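Local coordinates for uncharacterized protein AF_1382 (Archaeoglobus fulgidus DSM 4304, PDB 2QVO) that is of unknown function but has a winged helix-turn-helix fold, and so probably binds DNA, perhaps as a transcriptional regulator, at residues Phe10-Lys13 and Ala14-Leu18; Ile33-Ile36 and Ala37-Asn41; Val40-Pro43 and His44-Trp48. One frame throughout, in Å; residues are numbered along the deposited sequence.

Interaction 1: Phe10-Lys13 and Ala14-Leu18; sequences FKEK and ALEIL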
loop_
_atom_site.group_PDB
_atom_site.type_symbol
_atom_site.label_atom_id
_atom_site.label_comp_id
_atom_site.label_asym_id
_atom_site.label_seq_id
_atom_site.Cartn_x
_atom_site.Cartn_y
_atom_site.Cartn_z
ATOM N N PHE A 10 3.704 -7.553 -12.479
ATOM C CA PHE A 10 3.866 -6.922 -11.166
ATOM C C PHE A 10 4.561 -7.793 -10.124
ATOM O O PHE A 10 4.469 -9.019 -10.148
ATOM C CB PHE A 10 2.498 -6.505 -10.619
ATOM C CG PHE A 10 1.847 -5.402 -11.391
ATOM C CD1 PHE A 10 2.213 -4.083 -11.178
ATOM C CD2 PHE A 10 0.867 -5.686 -12.337
ATOM C CE1 PHE A 10 1.604 -3.054 -11.895
ATOM C CE2 PHE A 10 0.256 -4.663 -13.060
ATOM C CZ PHE A 10 0.630 -3.351 -12.842
ATOM N N LYS A 11 5.263 -7.125 -9.220
ATOM C CA LYS A 11 5.670 -7.706 -7.949
ATOM C C LYS A 11 4.408 -7.779 -7.070
ATOM O O LYS A 11 3.957 -6.765 -6.529
ATOM C CB LYS A 11 6.739 -6.836 -7.287
ATOM C CG LYS A 11 8.017 -6.596 -8.119
ATOM C CD LYS A 11 8.980 -7.789 -8.071
ATOM C CE LYS A 11 10.062 -7.713 -9.165
ATOM N NZ LYS A 11 10.979 -6.542 -9.008
ATOM N N GLU A 12 3.853 -8.981 -6.952
ATOM C CA GLU A 12 2.537 -9.208 -6.356
ATOM C C GLU A 12 2.421 -8.742 -4.902
ATOM O O GLU A 12 1.403 -8.176 -4.523
ATOM C CB GLU A 12 2.115 -10.675 -6.480
ATOM C CG GLU A 12 3.154 -11.678 -5.962
ATOM C CD GLU A 12 2.539 -12.941 -5.382
ATOM O OE1 GLU A 12 1.298 -13.004 -5.242
ATOM O OE2 GLU A 12 3.309 -13.870 -5.048
ATOM N N LYS A 13 3.465 -8.966 -4.106
ATOM C CA LYS A 13 3.433 -8.566 -2.695
ATOM C C LYS A 13 3.403 -7.046 -2.529
ATOM O O LYS A 13 2.588 -6.523 -1.770
ATOM C CB LYS A 13 4.585 -9.211 -1.907
ATOM C CG LYS A 13 4.499 -10.749 -1.811
ATOM C CD LYS A 13 3.178 -11.224 -1.183
ATOM C CE LYS A 13 3.135 -12.746 -0.990
ATOM N NZ LYS A 13 2.876 -13.494 -2.265
ATOM N N ALA A 14 4.258 -6.336 -3.265
ATOM C CA ALA A 14 4.284 -4.869 -3.222
ATOM C C ALA A 14 2.993 -4.268 -3.774
ATOM O O ALA A 14 2.474 -3.274 -3.236
ATOM C CB ALA A 14 5.497 -4.323 -3.979
ATOM N N LEU A 15 2.477 -4.877 -4.842
ATOM C CA LEU A 15 1.194 -4.468 -5.429
ATOM C C LEU A 15 0.043 -4.558 -4.425
ATOM O O LEU A 15 -0.718 -3.594 -4.266
ATOM C CB LEU A 15 0.848 -5.332 -6.649
ATOM C CG LEU A 15 -0.564 -5.064 -7.180
ATOM C CD1 LEU A 15 -0.597 -3.726 -7.868
ATOM C CD2 LEU A 15 -1.033 -6.177 -8.111
ATOM N N GLU A 16 -0.086 -5.720 -3.782
ATOM C CA GLU A 16 -1.153 -5.971 -2.811
ATOM C C GLU A 16 -1.104 -4.954 -1.669
ATOM O O GLU A 16 -2.151 -4.507 -1.201
ATOM C CB GLU A 16 -1.061 -7.380 -2.217
ATOM C CG GLU A 16 -1.574 -8.501 -3.114
ATOM C CD GLU A 16 -1.203 -9.885 -2.581
ATOM O OE1 GLU A 16 -1.033 -10.038 -1.342
ATOM O OE2 GLU A 16 -1.078 -10.818 -3.403
ATOM N N ILE A 17 0.098 -4.605 -1.222
ATOM C CA ILE A 17 0.262 -3.599 -0.165
ATOM C C ILE A 17 -0.236 -2.224 -0.636
ATOM O O ILE A 17 -1.039 -1.554 0.041
ATOM C CB ILE A 17 1.721 -3.574 0.370
ATOM C CG1 ILE A 17 2.005 -4.899 1.091
ATOM C CG2 ILE A 17 1.950 -2.404 1.333
ATOM C CD1 ILE A 17 3.475 -5.254 1.211
ATOM N N LEU A 18 0.217 -1.821 -1.820
ATOM C CA LEU A 18 -0.189 -0.545 -2.377
ATOM C C LEU A 18 -1.697 -0.421 -2.558
ATOM O O LEU A 18 -2.270 0.621 -2.216
ATOM C CB LEU A 18 0.499 -0.328 -3.736
ATOM C CG LEU A 18 0.203 1.034 -4.364
ATOM C CD1 LEU A 18 0.732 2.175 -3.497
ATOM C CD2 LEU A 18 0.788 1.092 -5.807
#

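Interaction 2: Ile33-Ile36 and Ala37-Asn41; sequences IQYI and ASKVN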
loop_
_atom_site.group_PDB
_atom_site.type_symbol
_atom_site.label_atom_id
_atom_site.label_comp_id
_atom_site.label_asym_id
_atom_site.label_seq_id
_atom_site.Cartn_x
_atom_site.Cartn_y
_atom_site.Cartn_z
ATOM N N ILE A 33 -0.589 -0.096 9.735
ATOM C CA ILE A 33 0.300 -1.132 9.220
ATOM C C ILE A 33 -0.191 -2.528 9.590
ATOM O O ILE A 33 -0.071 -3.445 8.794
ATOM C CB ILE A 33 1.779 -0.909 9.646
ATOM C CG1 ILE A 33 2.717 -1.576 8.625
ATOM C CG2 ILE A 33 2.013 -1.371 11.071
ATOM C CD1 ILE A 33 4.063 -0.871 8.435
ATOM N N GLN A 34 -0.777 -2.652 10.787
ATOM C CA GLN A 34 -1.338 -3.907 11.298
ATOM C C GLN A 34 -2.481 -4.416 10.410
ATOM O O GLN A 34 -2.571 -5.608 10.132
ATOM C CB GLN A 34 -1.857 -3.712 12.741
ATOM C CG GLN A 34 -0.825 -3.207 13.761
ATOM C CD GLN A 34 -0.512 -1.714 13.680
ATOM O OE1 GLN A 34 -1.278 -0.935 13.134
ATOM N NE2 GLN A 34 0.633 -1.312 14.247
ATOM N N TYR A 35 -3.337 -3.501 9.967
ATOM C CA TYR A 35 -4.427 -3.838 9.059
ATOM C C TYR A 35 -3.925 -4.322 7.689
ATOM O O TYR A 35 -4.427 -5.323 7.157
ATOM C CB TYR A 35 -5.383 -2.655 8.887
ATOM C CG TYR A 35 -6.324 -2.828 7.718
ATOM C CD1 TYR A 35 -7.497 -3.563 7.847
ATOM C CD2 TYR A 35 -6.017 -2.284 6.467
ATOM C CE1 TYR A 35 -8.359 -3.729 6.767
ATOM C CE2 TYR A 35 -6.863 -2.454 5.383
ATOM C CZ TYR A 35 -8.024 -3.181 5.536
ATOM O OH TYR A 35 -8.854 -3.333 4.453
ATOM N N ILE A 36 -2.956 -3.611 7.111
ATOM C CA ILE A 36 -2.372 -4.034 5.832
ATOM C C ILE A 36 -1.881 -5.466 5.942
ATOM O O ILE A 36 -2.170 -6.301 5.084
ATOM C CB ILE A 36 -1.224 -3.112 5.371
ATOM C CG1 ILE A 36 -1.723 -1.674 5.177
ATOM C CG2 ILE A 36 -0.622 -3.619 4.047
ATOM C CD1 ILE A 36 -0.575 -0.659 5.079
ATOM N N ALA A 37 -1.158 -5.739 7.030
ATOM C CA ALA A 37 -0.677 -7.083 7.344
ATOM C C ALA A 37 -1.806 -8.111 7.414
ATOM O O ALA A 37 -1.634 -9.211 6.918
ATOM C CB ALA A 37 0.113 -7.079 8.649
ATOM N N SER A 38 -2.949 -7.758 8.012
ATOM C CA SER A 38 -4.100 -8.696 8.109
ATOM C C SER A 38 -4.673 -9.058 6.734
ATOM O O SER A 38 -5.214 -10.158 6.548
ATOM C CB SER A 38 -5.214 -8.159 9.019
ATOM O OG SER A 38 -6.080 -7.239 8.349
ATOM N N LYS A 39 -4.530 -8.135 5.783
ATOM C CA LYS A 39 -5.120 -8.253 4.444
ATOM C C LYS A 39 -4.231 -8.915 3.394
ATOM O O LYS A 39 -4.727 -9.518 2.444
ATOM C CB LYS A 39 -5.505 -6.861 3.936
ATOM C CG LYS A 39 -6.704 -6.256 4.618
ATOM C CD LYS A 39 -7.993 -6.940 4.167
ATOM C CE LYS A 39 -9.049 -6.785 5.232
ATOM N NZ LYS A 39 -10.097 -7.839 5.154
ATOM N N VAL A 40 -2.920 -8.767 3.528
ATOM C CA VAL A 40 -2.003 -9.286 2.510
ATOM C C VAL A 40 -1.357 -10.598 2.985
ATOM O O VAL A 40 -1.558 -11.019 4.121
ATOM C CB VAL A 40 -0.937 -8.239 2.071
ATOM C CG1 VAL A 40 -1.618 -6.966 1.549
ATOM C CG2 VAL A 40 0.012 -7.909 3.202
ATOM N N ASN A 41 -0.606 -11.245 2.110
ATOM C CA ASN A 41 0.088 -12.477 2.487
ATOM C C ASN A 41 1.581 -12.248 2.730
ATOM O O ASN A 41 2.432 -12.879 2.089
ATOM C CB ASN A 41 -0.155 -13.579 1.446
ATOM C CG ASN A 41 -1.480 -14.289 1.655
#

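Interaction 3: Val40-Pro43 and His44-Trp48; sequences VNSP and HSYVW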
loop_
_atom_site.group_PDB
_atom_site.type_symbol
_atom_site.label_atom_id
_atom_site.label_comp_id
_atom_site.label_asym_id
_atom_site.label_seq_id
_atom_site.Cartn_x
_atom_site.Cartn_y
_atom_site.Cartn_z
ATOM N N VAL A 40 -2.920 -8.767 3.528
ATOM C CA VAL A 40 -2.003 -9.286 2.510
ATOM C C VAL A 40 -1.357 -10.598 2.985
ATOM O O VAL A 40 -1.558 -11.019 4.121
ATOM C CB VAL A 40 -0.937 -8.239 2.071
ATOM C CG1 VAL A 40 -1.618 -6.966 1.549
ATOM C CG2 VAL A 40 0.012 -7.909 3.202
ATOM N N ASN A 41 -0.606 -11.245 2.110
ATOM C CA ASN A 41 0.088 -12.477 2.487
ATOM C C ASN A 41 1.581 -12.248 2.730
ATOM O O ASN A 41 2.432 -12.879 2.089
ATOM C CB ASN A 41 -0.155 -13.579 1.446
ATOM C CG ASN A 41 -1.480 -14.289 1.655
ATOM N N SER A 42 1.877 -11.335 3.660
ATOM C CA SER A 42 3.233 -11.023 4.075
ATOM C C SER A 42 3.305 -10.889 5.598
ATOM O O SER A 42 2.358 -10.413 6.232
ATOM C CB SER A 42 3.711 -9.713 3.434
ATOM O OG SER A 42 4.094 -9.887 2.080
ATOM N N PRO A 43 4.441 -11.289 6.185
ATOM C CA PRO A 43 4.682 -11.049 7.611
ATOM C C PRO A 43 4.806 -9.551 7.890
ATOM O O PRO A 43 5.134 -8.787 6.995
ATOM C CB PRO A 43 6.030 -11.732 7.861
ATOM C CG PRO A 43 6.247 -12.636 6.716
ATOM C CD PRO A 43 5.569 -11.991 5.553
ATOM N N HIS A 44 4.542 -9.138 9.124
ATOM C CA HIS A 44 4.649 -7.722 9.504
ATOM C C HIS A 44 5.966 -7.078 9.072
ATOM O O HIS A 44 5.962 -5.959 8.577
ATOM C CB HIS A 44 4.488 -7.550 11.015
ATOM C CG HIS A 44 3.161 -7.992 11.534
ATOM N ND1 HIS A 44 2.045 -8.407 10.889
ATOM C CD2 HIS A 44 2.876 -8.059 12.879
ATOM C CE1 HIS A 44 1.104 -8.695 11.848
ATOM N NE2 HIS A 44 1.629 -8.472 13.039
ATOM N N SER A 45 7.081 -7.786 9.248
ATOM C CA SER A 45 8.405 -7.227 8.905
ATOM C C SER A 45 8.565 -6.929 7.416
ATOM O O SER A 45 9.229 -5.950 7.042
ATOM C CB SER A 45 9.530 -8.178 9.314
ATOM O OG SER A 45 9.335 -9.433 8.686
ATOM N N TYR A 46 7.982 -7.778 6.570
ATOM C CA TYR A 46 8.016 -7.534 5.131
ATOM C C TYR A 46 7.159 -6.337 4.719
ATOM O O TYR A 46 7.582 -5.518 3.907
ATOM C CB TYR A 46 7.579 -8.763 4.336
ATOM C CG TYR A 46 7.800 -8.572 2.858
ATOM C CD1 TYR A 46 9.075 -8.669 2.320
ATOM C CD2 TYR A 46 6.741 -8.264 2.001
ATOM C CE1 TYR A 46 9.295 -8.496 0.967
ATOM C CE2 TYR A 46 6.951 -8.087 0.640
ATOM C CZ TYR A 46 8.237 -8.202 0.133
ATOM O OH TYR A 46 8.489 -8.036 -1.210
ATOM N N VAL A 47 5.951 -6.247 5.272
ATOM C CA VAL A 47 5.109 -5.071 5.070
ATOM C C VAL A 47 5.869 -3.787 5.453
ATOM O O VAL A 47 5.891 -2.801 4.694
ATOM C CB VAL A 47 3.784 -5.212 5.857
ATOM C CG1 VAL A 47 2.941 -3.932 5.769
ATOM C CG2 VAL A 47 3.000 -6.405 5.333
ATOM N N TRP A 48 6.510 -3.815 6.614
ATOM C CA TRP A 48 7.316 -2.694 7.088
ATOM C C TRP A 48 8.379 -2.310 6.055
ATOM O O TRP A 48 8.497 -1.132 5.699
ATOM C CB TRP A 48 7.944 -3.057 8.433
ATOM C CG TRP A 48 8.610 -1.921 9.144
ATOM C CD1 TRP A 48 8.012 -0.988 9.942
ATOM C CD2 TRP A 48 10.014 -1.619 9.150
ATOM N NE1 TRP A 48 8.958 -0.108 10.430
ATOM C CE2 TRP A 48 10.193 -0.479 9.965
#

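Interaction 1: Phe10-Lys13 and Ala14-Leu18
Glu16 lies back along the first turn of helix 12-26, against Glu12, at the start of the first long helix of a winged helix-turn-helix fold. CG is anti to the carbonyl carbon (chi1 -78°) and the chain beyond it is extended, which lays the side chain alongside the backbone of the preceding turn. Its CB is 3.5 Å from Glu12 O, its CG is closer to the same Glu12 O, at 3.3 Å, and its CD lies 3.7 Å from that oxygen. The two side chains lie side by side, pointing the same way, with their carboxylate planes nearly perpendicular. At the tip Glu16 OE1 sits 4.4 Å from Lys13 CD, and Glu16 OE2 comes within 3.7 Å of Glu12 OE1. This pairing of like charges is probably eased by Lys13, whose NZ makes a salt bridge to Glu12 OE2 (2.8 Å, weak as a hydrogen bond) and lies 4.9 Å from Glu16 OE2. With an alanine in place of Glu16, Lys13 NZ would probably lose its second nearby negative charge and Glu12 O the CG that lies against it. Lys11 is the N-cap, and Leu15 N bonds Lys11 O. Farther round, Phe10 and Leu15 both lean on Ile84 of helix 75-90, with Phe10 CB against Leu15 CD2. On the buried side Ile17 CG1 rests 3.3 Å from Lys13 O, the oxygen that accepts Ile17 N.

Interaction 2: Ile33-Ile36 and Ala37-Asn41
Ile36, Tyr35 and Ala37 carry most of the packing in helix 33-39, the short first helix of the helix-turn-helix. Tyr35 has CG anti to its own N (chi1 166°), which turns the ring toward the following turn, where Lys39 brings its CG over one face. Lys39 CG stands 3.9 Å from the Tyr35 ring centroid, 26° off the normal, a CH-pi contact, while Lys39 CE continues past Tyr35 CE1, at 3.5 Å, toward OH. Ser38 OG donates to Tyr35 O at 2.8 Å, in the carbonyl plane on a lone pair, giving a polar hold on a carbonyl that Lys39 N engages weakly. Ile36 O takes two bonds where the helix ends: Val40 N comes nearly head-on at 3.0 Å, and Lys39 N from above the carbonyl plane. Val40 then leaves helical geometry, its CG1 4.3 Å from Ile36 CG2. Ala37 N bonds Ile33 O, and Ala37 CB settles 3.4 Å from Gln34 O. Ile36 packs inward between Ile21 of helix 12-26, Val47 of helix 44-56 and Ile71 of strand 68-73; Tyr35 lies against Thr20 and Glu24 of helix 12-26, and Ala37 against His44 of helix 44-56.

Interaction 3: Val40-Pro43 and His44-Trp48
The Tyr46 ring meets Ser42 obliquely: Ser42 OG comes within 3.1 Å of Tyr46 CD2 and 3.7 Å of Tyr46 CE2, and Ser42 CB follows on the same ring atom, CD2, at 3.7 Å. The other flat group, the His44 imidazole, has the Pro43 carbonyl carbon obliquely beside it and reaches on to Ala37 of helix 33-39. This is the turn of the helix-turn-helix and the start of helix 44-56, the position of the recognition helix in winged-helix proteins, consistent with a role in DNA binding. Tyr46 has CG anti to the backbone N (chi1 -172°), a torsion that turns the ring back toward Ser42 of the loop; Lys13 of helix 12-26 touches it too. Pro43 stands at the N-cap; it has no polar side chain to cap with, and its carbonyl takes the first helical bonds. Val47 N bonds Pro43 O at 3.2 Å, and Tyr46 N adds a weak bond to the same oxygen. The pyrrolidine ring crosses Tyr46 at a slant, with Pro43 CD 4.0 Å from Tyr46 CB. On the inner side Val47 packs beneath the loop: its CG2 lies 3.9 Å from Ser42 CB, and Val40 CG2 meets that same Val47 CG2 at 4.0 Å.

Interactions 2 and 3 are successive parts of one helix-turn-helix: their centres lie 7 Å apart, they share Val40 and Asn41, and Ala37 CB sits 3.2 Å from His44 ND1 where the two helices converge. Ile33 CG1 and Val47 CG1, 3.7 Å apart, continue that packing inward. Interaction 1, with its centre about 12 Å from that of interaction 2 and 11 Å from that of interaction 3, supplies the helix that backs the turn. Lys13 spans toward the loop, its CE 3.2 Å from Asn41 O and its CB 3.7 Å from Tyr46 CE2, while Ile17 CG2 meets Ile36 CG2 at 3.9 Å.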